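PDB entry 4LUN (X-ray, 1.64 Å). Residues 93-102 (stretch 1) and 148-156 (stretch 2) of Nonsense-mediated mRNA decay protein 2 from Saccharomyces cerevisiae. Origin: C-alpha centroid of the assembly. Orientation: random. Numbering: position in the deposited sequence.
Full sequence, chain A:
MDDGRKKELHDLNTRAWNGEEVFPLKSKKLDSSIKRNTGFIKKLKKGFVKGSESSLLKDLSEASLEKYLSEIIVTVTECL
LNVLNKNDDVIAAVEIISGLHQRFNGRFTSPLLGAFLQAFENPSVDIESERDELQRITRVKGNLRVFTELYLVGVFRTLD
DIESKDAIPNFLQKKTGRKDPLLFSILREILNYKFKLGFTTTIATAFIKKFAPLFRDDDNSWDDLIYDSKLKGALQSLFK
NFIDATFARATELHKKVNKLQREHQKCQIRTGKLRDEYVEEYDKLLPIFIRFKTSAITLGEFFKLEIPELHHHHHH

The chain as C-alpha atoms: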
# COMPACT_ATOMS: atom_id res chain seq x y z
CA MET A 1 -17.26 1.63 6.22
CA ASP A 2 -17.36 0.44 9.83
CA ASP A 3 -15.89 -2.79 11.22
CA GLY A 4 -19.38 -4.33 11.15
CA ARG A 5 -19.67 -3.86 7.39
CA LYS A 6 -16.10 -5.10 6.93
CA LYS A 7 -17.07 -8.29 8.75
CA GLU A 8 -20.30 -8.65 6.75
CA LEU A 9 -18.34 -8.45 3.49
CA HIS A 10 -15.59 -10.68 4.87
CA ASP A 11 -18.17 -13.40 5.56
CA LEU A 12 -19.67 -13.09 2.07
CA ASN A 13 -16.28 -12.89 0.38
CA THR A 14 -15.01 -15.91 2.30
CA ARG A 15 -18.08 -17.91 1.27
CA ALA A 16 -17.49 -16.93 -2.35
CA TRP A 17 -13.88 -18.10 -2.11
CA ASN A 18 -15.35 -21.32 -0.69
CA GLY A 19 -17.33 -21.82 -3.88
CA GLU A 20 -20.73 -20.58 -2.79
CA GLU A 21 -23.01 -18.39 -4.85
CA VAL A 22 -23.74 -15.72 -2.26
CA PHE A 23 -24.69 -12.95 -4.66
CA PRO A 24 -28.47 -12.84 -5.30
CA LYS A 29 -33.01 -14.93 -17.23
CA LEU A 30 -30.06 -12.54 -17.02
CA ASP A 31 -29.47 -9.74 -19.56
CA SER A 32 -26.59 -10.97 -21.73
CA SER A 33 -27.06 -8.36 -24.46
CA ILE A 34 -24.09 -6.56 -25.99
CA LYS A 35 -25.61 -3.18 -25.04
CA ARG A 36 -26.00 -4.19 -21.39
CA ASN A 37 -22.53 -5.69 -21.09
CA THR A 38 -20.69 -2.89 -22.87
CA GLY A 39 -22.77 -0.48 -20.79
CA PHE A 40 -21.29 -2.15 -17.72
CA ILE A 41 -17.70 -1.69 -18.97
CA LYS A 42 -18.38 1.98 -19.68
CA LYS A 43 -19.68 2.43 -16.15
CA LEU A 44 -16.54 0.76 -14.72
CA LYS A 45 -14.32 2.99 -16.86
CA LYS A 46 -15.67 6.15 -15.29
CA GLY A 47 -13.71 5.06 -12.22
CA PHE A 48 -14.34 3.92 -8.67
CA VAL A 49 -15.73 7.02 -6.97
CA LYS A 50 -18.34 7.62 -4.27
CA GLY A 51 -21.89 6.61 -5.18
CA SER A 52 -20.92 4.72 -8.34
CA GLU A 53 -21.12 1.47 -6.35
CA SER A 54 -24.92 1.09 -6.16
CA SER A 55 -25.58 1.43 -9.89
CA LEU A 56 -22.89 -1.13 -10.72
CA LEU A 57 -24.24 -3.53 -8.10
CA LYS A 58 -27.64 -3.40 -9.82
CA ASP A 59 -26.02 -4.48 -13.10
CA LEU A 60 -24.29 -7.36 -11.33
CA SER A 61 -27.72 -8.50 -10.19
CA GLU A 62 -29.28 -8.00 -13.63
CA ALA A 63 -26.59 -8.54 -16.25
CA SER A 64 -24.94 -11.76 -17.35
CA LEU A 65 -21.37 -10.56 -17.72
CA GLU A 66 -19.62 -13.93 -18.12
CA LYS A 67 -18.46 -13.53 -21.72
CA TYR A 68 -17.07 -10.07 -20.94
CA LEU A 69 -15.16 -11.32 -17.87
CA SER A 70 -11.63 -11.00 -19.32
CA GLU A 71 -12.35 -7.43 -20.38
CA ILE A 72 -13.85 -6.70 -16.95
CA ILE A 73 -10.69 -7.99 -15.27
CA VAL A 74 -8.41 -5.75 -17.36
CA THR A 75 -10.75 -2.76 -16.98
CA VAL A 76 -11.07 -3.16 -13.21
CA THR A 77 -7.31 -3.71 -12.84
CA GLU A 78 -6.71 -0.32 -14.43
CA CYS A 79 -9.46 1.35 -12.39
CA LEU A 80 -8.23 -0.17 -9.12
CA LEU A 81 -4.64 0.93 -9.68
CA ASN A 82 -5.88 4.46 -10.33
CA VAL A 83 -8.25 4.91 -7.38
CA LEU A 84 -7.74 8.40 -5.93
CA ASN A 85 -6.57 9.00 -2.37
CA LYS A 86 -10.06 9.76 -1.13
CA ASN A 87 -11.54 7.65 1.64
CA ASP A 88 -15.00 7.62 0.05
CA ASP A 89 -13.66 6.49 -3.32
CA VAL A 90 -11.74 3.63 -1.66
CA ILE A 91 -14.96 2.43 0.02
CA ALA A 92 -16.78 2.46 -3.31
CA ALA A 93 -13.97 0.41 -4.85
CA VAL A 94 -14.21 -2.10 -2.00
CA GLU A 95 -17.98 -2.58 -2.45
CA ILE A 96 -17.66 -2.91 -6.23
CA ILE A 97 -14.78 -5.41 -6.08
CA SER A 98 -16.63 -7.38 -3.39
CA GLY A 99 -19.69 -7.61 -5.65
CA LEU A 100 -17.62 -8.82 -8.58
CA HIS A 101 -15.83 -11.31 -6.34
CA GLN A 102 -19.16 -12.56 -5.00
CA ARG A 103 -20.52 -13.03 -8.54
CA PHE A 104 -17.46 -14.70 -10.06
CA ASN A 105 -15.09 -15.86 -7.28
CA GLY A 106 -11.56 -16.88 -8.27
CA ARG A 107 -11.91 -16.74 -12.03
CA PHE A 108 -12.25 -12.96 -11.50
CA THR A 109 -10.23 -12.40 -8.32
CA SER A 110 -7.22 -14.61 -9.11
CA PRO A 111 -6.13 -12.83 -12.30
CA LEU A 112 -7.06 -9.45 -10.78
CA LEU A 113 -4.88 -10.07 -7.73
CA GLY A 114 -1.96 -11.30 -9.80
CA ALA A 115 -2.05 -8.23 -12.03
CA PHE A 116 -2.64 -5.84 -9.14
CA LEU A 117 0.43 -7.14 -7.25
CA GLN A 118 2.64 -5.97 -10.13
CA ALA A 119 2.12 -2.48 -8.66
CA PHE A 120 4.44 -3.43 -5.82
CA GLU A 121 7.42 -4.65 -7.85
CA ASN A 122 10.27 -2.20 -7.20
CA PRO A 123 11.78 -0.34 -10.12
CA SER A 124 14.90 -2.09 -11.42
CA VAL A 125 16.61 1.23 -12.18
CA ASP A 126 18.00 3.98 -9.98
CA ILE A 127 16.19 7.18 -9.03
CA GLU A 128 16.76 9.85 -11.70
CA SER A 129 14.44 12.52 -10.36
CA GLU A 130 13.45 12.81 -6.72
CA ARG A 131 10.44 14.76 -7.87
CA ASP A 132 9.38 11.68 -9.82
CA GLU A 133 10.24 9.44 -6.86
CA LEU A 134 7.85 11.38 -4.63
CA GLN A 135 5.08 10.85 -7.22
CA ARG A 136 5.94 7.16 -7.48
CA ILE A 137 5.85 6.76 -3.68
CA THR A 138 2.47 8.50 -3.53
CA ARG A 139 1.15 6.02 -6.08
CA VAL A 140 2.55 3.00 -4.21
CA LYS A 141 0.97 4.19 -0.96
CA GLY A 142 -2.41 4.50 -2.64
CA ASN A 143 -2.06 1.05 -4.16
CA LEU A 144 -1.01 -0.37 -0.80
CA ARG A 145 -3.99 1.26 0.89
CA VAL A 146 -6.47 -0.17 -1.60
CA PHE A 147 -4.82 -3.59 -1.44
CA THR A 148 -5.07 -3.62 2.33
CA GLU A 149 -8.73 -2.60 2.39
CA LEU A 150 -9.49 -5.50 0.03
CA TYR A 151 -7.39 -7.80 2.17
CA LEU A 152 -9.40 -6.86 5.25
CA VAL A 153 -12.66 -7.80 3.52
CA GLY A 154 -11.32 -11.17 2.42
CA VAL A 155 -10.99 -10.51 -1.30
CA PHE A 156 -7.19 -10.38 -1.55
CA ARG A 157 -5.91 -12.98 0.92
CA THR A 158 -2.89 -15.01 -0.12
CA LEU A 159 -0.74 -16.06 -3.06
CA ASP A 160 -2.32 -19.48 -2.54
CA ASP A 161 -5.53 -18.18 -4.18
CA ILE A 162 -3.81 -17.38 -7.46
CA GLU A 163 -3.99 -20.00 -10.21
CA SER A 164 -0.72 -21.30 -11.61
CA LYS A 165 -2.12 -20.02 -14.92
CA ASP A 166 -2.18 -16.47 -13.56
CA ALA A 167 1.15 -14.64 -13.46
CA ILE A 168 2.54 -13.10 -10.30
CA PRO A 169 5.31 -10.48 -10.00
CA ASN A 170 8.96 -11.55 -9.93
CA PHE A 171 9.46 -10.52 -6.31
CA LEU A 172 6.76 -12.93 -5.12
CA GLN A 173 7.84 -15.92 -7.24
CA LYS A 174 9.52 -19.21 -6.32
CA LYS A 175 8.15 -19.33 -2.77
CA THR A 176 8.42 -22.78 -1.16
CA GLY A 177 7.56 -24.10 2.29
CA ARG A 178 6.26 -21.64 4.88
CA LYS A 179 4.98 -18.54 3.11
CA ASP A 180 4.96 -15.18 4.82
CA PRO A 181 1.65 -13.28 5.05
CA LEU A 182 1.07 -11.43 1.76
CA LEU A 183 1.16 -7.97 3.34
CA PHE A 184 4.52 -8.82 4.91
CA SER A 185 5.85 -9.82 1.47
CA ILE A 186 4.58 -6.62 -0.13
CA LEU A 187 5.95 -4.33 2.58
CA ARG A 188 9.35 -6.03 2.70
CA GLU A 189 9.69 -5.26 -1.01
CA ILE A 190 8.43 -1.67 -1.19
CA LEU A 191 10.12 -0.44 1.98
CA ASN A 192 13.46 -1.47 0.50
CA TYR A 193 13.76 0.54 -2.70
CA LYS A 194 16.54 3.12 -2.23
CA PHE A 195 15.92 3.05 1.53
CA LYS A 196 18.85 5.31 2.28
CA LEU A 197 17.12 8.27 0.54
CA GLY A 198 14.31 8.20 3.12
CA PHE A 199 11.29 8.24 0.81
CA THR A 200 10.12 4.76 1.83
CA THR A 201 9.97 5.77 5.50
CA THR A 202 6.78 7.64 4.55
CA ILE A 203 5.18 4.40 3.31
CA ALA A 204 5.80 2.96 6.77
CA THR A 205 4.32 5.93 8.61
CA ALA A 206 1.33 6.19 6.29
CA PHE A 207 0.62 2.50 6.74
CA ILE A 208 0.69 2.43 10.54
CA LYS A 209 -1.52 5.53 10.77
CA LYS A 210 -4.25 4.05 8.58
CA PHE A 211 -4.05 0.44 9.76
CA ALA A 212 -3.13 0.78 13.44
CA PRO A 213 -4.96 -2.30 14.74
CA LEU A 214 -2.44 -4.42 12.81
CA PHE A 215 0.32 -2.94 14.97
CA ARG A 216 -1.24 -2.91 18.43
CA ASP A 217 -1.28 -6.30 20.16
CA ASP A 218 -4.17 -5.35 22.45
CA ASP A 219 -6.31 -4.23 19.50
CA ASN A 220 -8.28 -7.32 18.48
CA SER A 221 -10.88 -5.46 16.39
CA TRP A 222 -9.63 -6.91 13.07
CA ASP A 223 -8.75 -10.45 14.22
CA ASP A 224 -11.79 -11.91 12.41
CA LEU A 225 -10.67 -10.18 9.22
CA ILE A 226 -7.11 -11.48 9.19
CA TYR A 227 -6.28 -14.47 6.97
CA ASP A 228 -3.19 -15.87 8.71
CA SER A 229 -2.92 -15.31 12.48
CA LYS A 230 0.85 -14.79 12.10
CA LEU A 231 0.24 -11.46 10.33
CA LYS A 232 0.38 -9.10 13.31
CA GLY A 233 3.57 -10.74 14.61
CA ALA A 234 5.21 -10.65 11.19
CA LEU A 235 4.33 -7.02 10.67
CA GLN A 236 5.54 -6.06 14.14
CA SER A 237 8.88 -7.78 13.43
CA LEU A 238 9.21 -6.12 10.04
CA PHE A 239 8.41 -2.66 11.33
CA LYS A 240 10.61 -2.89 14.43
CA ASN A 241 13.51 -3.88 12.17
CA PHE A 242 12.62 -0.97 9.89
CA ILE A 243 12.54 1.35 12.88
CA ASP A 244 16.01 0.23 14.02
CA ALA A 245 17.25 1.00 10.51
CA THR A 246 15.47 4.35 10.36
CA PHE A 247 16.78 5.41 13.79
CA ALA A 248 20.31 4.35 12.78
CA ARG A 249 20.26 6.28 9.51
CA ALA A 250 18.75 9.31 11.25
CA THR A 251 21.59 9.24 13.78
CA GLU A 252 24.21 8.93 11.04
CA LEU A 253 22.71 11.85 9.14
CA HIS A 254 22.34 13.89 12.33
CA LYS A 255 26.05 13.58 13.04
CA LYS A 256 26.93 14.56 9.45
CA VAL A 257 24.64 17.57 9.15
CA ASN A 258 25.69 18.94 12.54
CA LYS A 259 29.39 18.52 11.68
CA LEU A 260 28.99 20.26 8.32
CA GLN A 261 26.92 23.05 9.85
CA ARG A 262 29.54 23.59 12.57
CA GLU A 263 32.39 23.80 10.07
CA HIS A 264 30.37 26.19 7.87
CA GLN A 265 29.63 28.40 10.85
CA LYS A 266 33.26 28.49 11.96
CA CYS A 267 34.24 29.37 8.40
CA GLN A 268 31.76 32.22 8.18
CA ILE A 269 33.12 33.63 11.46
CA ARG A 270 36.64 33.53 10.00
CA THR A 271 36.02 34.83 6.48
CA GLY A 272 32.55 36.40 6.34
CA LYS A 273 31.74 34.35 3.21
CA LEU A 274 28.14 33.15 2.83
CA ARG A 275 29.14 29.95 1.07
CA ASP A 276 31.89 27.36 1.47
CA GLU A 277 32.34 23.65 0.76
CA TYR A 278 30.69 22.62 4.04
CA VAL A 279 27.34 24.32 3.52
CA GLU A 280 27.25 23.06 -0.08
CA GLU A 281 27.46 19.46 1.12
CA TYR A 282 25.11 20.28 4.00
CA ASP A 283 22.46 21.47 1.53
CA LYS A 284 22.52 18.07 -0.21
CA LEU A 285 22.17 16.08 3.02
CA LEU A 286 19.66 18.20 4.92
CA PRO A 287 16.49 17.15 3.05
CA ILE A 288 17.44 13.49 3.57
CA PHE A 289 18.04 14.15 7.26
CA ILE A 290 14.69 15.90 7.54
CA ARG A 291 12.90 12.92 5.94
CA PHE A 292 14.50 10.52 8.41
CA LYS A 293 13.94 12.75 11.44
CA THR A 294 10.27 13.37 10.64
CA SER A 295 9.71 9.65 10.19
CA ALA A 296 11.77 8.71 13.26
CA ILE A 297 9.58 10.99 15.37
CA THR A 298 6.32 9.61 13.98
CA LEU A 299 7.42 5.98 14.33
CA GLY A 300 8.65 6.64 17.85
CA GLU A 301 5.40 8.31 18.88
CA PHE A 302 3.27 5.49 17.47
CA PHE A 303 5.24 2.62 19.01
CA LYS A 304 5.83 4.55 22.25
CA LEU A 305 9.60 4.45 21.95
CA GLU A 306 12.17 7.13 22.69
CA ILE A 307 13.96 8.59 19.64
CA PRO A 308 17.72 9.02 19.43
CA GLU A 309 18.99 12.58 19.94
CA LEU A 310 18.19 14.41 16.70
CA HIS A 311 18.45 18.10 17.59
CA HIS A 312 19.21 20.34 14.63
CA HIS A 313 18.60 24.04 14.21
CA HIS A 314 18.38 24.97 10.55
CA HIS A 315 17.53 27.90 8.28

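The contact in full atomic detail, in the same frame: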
# COMPACT_ATOMS: atom_id res chain seq x y z
N ALA A 93 -14.75 1.44 -4.18
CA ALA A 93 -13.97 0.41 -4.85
C ALA A 93 -14.10 -0.93 -4.12
O ALA A 93 -14.22 -1.98 -4.75
CB ALA A 93 -12.51 0.82 -4.95
N VAL A 94 -14.08 -0.88 -2.79
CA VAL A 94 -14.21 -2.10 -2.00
C VAL A 94 -15.57 -2.79 -2.22
O VAL A 94 -15.63 -4.01 -2.39
CB VAL A 94 -14.01 -1.83 -0.49
CG1 VAL A 94 -14.40 -3.05 0.33
CG2 VAL A 94 -12.57 -1.41 -0.21
N GLU A 95 -16.65 -2.01 -2.24
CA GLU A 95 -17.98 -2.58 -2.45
C GLU A 95 -18.14 -3.17 -3.84
O GLU A 95 -18.72 -4.24 -4.01
CB GLU A 95 -19.06 -1.52 -2.21
CG GLU A 95 -19.19 -1.07 -0.77
CD GLU A 95 -20.02 -2.02 0.09
OE1 GLU A 95 -20.57 -3.01 -0.45
OE2 GLU A 95 -20.13 -1.76 1.30
N ILE A 96 -17.62 -2.46 -4.84
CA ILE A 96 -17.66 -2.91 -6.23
C ILE A 96 -16.84 -4.18 -6.45
O ILE A 96 -17.31 -5.13 -7.08
CB ILE A 96 -17.16 -1.80 -7.17
CG1 ILE A 96 -18.11 -0.61 -7.10
CG2 ILE A 96 -17.02 -2.32 -8.59
CD1 ILE A 96 -17.51 0.68 -7.63
N ILE A 97 -15.61 -4.21 -5.94
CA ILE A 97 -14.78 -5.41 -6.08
C ILE A 97 -15.39 -6.59 -5.33
O ILE A 97 -15.35 -7.71 -5.81
CB ILE A 97 -13.33 -5.17 -5.61
CG1 ILE A 97 -12.67 -4.08 -6.46
CG2 ILE A 97 -12.51 -6.46 -5.70
CD1 ILE A 97 -12.66 -4.39 -7.94
N SER A 98 -15.97 -6.33 -4.16
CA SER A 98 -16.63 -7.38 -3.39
C SER A 98 -17.80 -7.99 -4.16
O SER A 98 -17.97 -9.21 -4.16
CB SER A 98 -17.12 -6.87 -2.03
OG SER A 98 -16.02 -6.54 -1.19
N GLY A 99 -18.58 -7.15 -4.82
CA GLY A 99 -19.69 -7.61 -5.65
C GLY A 99 -19.22 -8.50 -6.78
O GLY A 99 -19.78 -9.57 -7.03
N LEU A 100 -18.17 -8.06 -7.47
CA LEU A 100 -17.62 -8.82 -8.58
C LEU A 100 -17.04 -10.14 -8.09
O LEU A 100 -17.21 -11.17 -8.73
CB LEU A 100 -16.57 -8.01 -9.32
CG LEU A 100 -17.14 -6.97 -10.28
CD1 LEU A 100 -16.09 -5.93 -10.62
CD2 LEU A 100 -17.65 -7.66 -11.54
N HIS A 101 -16.37 -10.10 -6.94
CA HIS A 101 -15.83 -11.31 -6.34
C HIS A 101 -16.95 -12.28 -5.93
O HIS A 101 -16.82 -13.50 -6.06
CB HIS A 101 -14.94 -10.96 -5.13
CG HIS A 101 -14.56 -12.15 -4.31
ND1 HIS A 101 -13.65 -13.10 -4.74
CD2 HIS A 101 -14.97 -12.55 -3.08
CE1 HIS A 101 -13.52 -14.03 -3.81
NE2 HIS A 101 -14.31 -13.73 -2.80
N GLN A 102 -18.05 -11.72 -5.45
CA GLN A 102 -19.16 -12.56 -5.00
C GLN A 102 -19.88 -13.20 -6.19
O GLN A 102 -20.40 -14.32 -6.08
CB GLN A 102 -20.13 -11.74 -4.15
CG GLN A 102 -19.57 -11.45 -2.76
CD GLN A 102 -20.27 -10.30 -2.08
OE1 GLN A 102 -21.41 -9.98 -2.41
NE2 GLN A 102 -19.59 -9.67 -1.13
N THR A 148 -4.85 -3.24 0.94
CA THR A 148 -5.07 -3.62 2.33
C THR A 148 -6.56 -3.61 2.68
O THR A 148 -7.03 -4.49 3.42
CB THR A 148 -4.25 -2.73 3.28
OG1 THR A 148 -2.88 -2.82 2.90
CG2 THR A 148 -4.37 -3.24 4.71
N GLU A 149 -7.30 -2.66 2.13
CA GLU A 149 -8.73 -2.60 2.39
C GLU A 149 -9.42 -3.84 1.81
O GLU A 149 -10.36 -4.38 2.41
CB GLU A 149 -9.36 -1.33 1.79
CG GLU A 149 -8.82 -0.00 2.31
CD GLU A 149 -9.23 0.33 3.74
OE1 GLU A 149 -9.88 -0.50 4.42
OE2 GLU A 149 -8.90 1.45 4.19
N LEU A 150 -8.93 -4.30 0.65
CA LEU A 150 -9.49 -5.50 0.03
C LEU A 150 -9.01 -6.79 0.70
O LEU A 150 -9.67 -7.84 0.62
CB LEU A 150 -9.16 -5.55 -1.47
CG LEU A 150 -9.91 -4.51 -2.29
CD1 LEU A 150 -9.29 -4.40 -3.68
CD2 LEU A 150 -11.39 -4.90 -2.39
N TYR A 151 -7.86 -6.71 1.35
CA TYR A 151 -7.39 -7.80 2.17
C TYR A 151 -8.31 -7.94 3.37
O TYR A 151 -8.72 -9.05 3.73
CB TYR A 151 -5.93 -7.55 2.62
CG TYR A 151 -5.52 -8.51 3.72
CD1 TYR A 151 -5.00 -9.76 3.42
CD2 TYR A 151 -5.67 -8.17 5.06
CE1 TYR A 151 -4.65 -10.64 4.42
CE2 TYR A 151 -5.34 -9.05 6.06
CZ TYR A 151 -4.82 -10.28 5.75
OH TYR A 151 -4.46 -11.14 6.76
N LEU A 152 -8.64 -6.81 4.00
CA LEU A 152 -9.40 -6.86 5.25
C LEU A 152 -10.84 -7.35 5.04
O LEU A 152 -11.48 -7.82 5.98
CB LEU A 152 -9.39 -5.51 5.94
CG LEU A 152 -8.04 -5.10 6.54
CD1 LEU A 152 -8.07 -3.63 6.93
CD2 LEU A 152 -7.70 -5.98 7.75
N VAL A 153 -11.34 -7.24 3.82
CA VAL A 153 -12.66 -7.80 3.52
C VAL A 153 -12.60 -9.18 2.87
O VAL A 153 -13.61 -9.69 2.41
CB VAL A 153 -13.58 -6.82 2.72
CG1 VAL A 153 -13.83 -5.55 3.52
CG2 VAL A 153 -12.98 -6.51 1.35
N GLY A 154 -11.42 -9.79 2.85
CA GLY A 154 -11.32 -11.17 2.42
C GLY A 154 -11.33 -11.40 0.92
O GLY A 154 -11.54 -12.52 0.46
N VAL A 155 -11.08 -10.35 0.15
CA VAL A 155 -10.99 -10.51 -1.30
C VAL A 155 -9.58 -10.93 -1.70
O VAL A 155 -9.38 -11.95 -2.37
CB VAL A 155 -11.38 -9.20 -2.02
CG1 VAL A 155 -11.14 -9.34 -3.52
CG2 VAL A 155 -12.84 -8.88 -1.75
N PHE A 156 -8.60 -10.13 -1.28
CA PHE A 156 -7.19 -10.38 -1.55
C PHE A 156 -6.54 -11.00 -0.32
O PHE A 156 -6.19 -10.28 0.61
CB PHE A 156 -6.47 -9.06 -1.80
CG PHE A 156 -6.74 -8.43 -3.14
CD1 PHE A 156 -7.38 -9.12 -4.15
CD2 PHE A 156 -6.29 -7.14 -3.38
CE1 PHE A 156 -7.60 -8.52 -5.38
CE2 PHE A 156 -6.51 -6.53 -4.61
CZ PHE A 156 -7.16 -7.22 -5.62

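Helices that pack inside an all-helical domain often need no polar link between them; matched apolar surfaces are enough, provided the polar groups at the seam are satisfied by other means. The contact between residues 93-102 and 148-156 illustrates the point. No hydrogen bond crosses it, and it buries 366 Å² counted over both sides. Stretch 1 is helical throughout, whereas stretch 2 begins as a helix and ends in a turn. The helix axes are inclined at 50° and come no closer than 10.1 Å, so the space between them is filled by side chains.

Ala-93 lies just short of the contact, which begins in earnest at Val-94, the residue with the largest area covered by the other stretch. Its CA-to-CB bond points sideways, but the t rotamer sets its two methyl groups against different neighbours: CG2 lies 3.8 Å from CB of Glu-149, and CG1 lies 3.9 Å from CG2 of Val-153. Glu-149 suits this border position because it offers its aliphatic CB here while the end of its side chain leads away to a partner elsewhere in the structure. Leu-150 starts out sideways, yet its end reaches back, placing CD2 4.0 Å from CA of Val-94.

Glu-95 points away and Ile-96 is out of reach, as the helical periodicity dictates. One turn on from Ala-93, Ile-97 points toward stretch 2. Its CB packs 3.8 Å from CD2 of Leu-150, and its CG2 lies 3.9 Å from CG1 of Val-155, so a single branched side chain spans the helical part of stretch 2 and the turn that follows.

Ser-98 shows how a hydroxyl can be accommodated in apolar company. Its OG donates a hydrogen bond to O of Val-94, 2.8 Å away, in its own helix, and is then free to rest 4.0 Å from both CG2 of Val-153 and CG2 of Val-155.

Gly-99 and Leu-100 take no part, and the contact closes at His-101, which points toward the turn. Its CB is 4.4 Å from CG1 of Val-155, while its ring nitrogens are hydrogen-bonded elsewhere in the structure. The ring meets Val-155 and Gly-154 obliquely. The turn itself leads into Val-155: Gly-154 has a positive phi of 79°, a value that favours glycine, and N of Val-155 bonds to O of Leu-150 at 2.9 Å. From this turn, Val-155 touches Ile-97, Ser-98 and His-101.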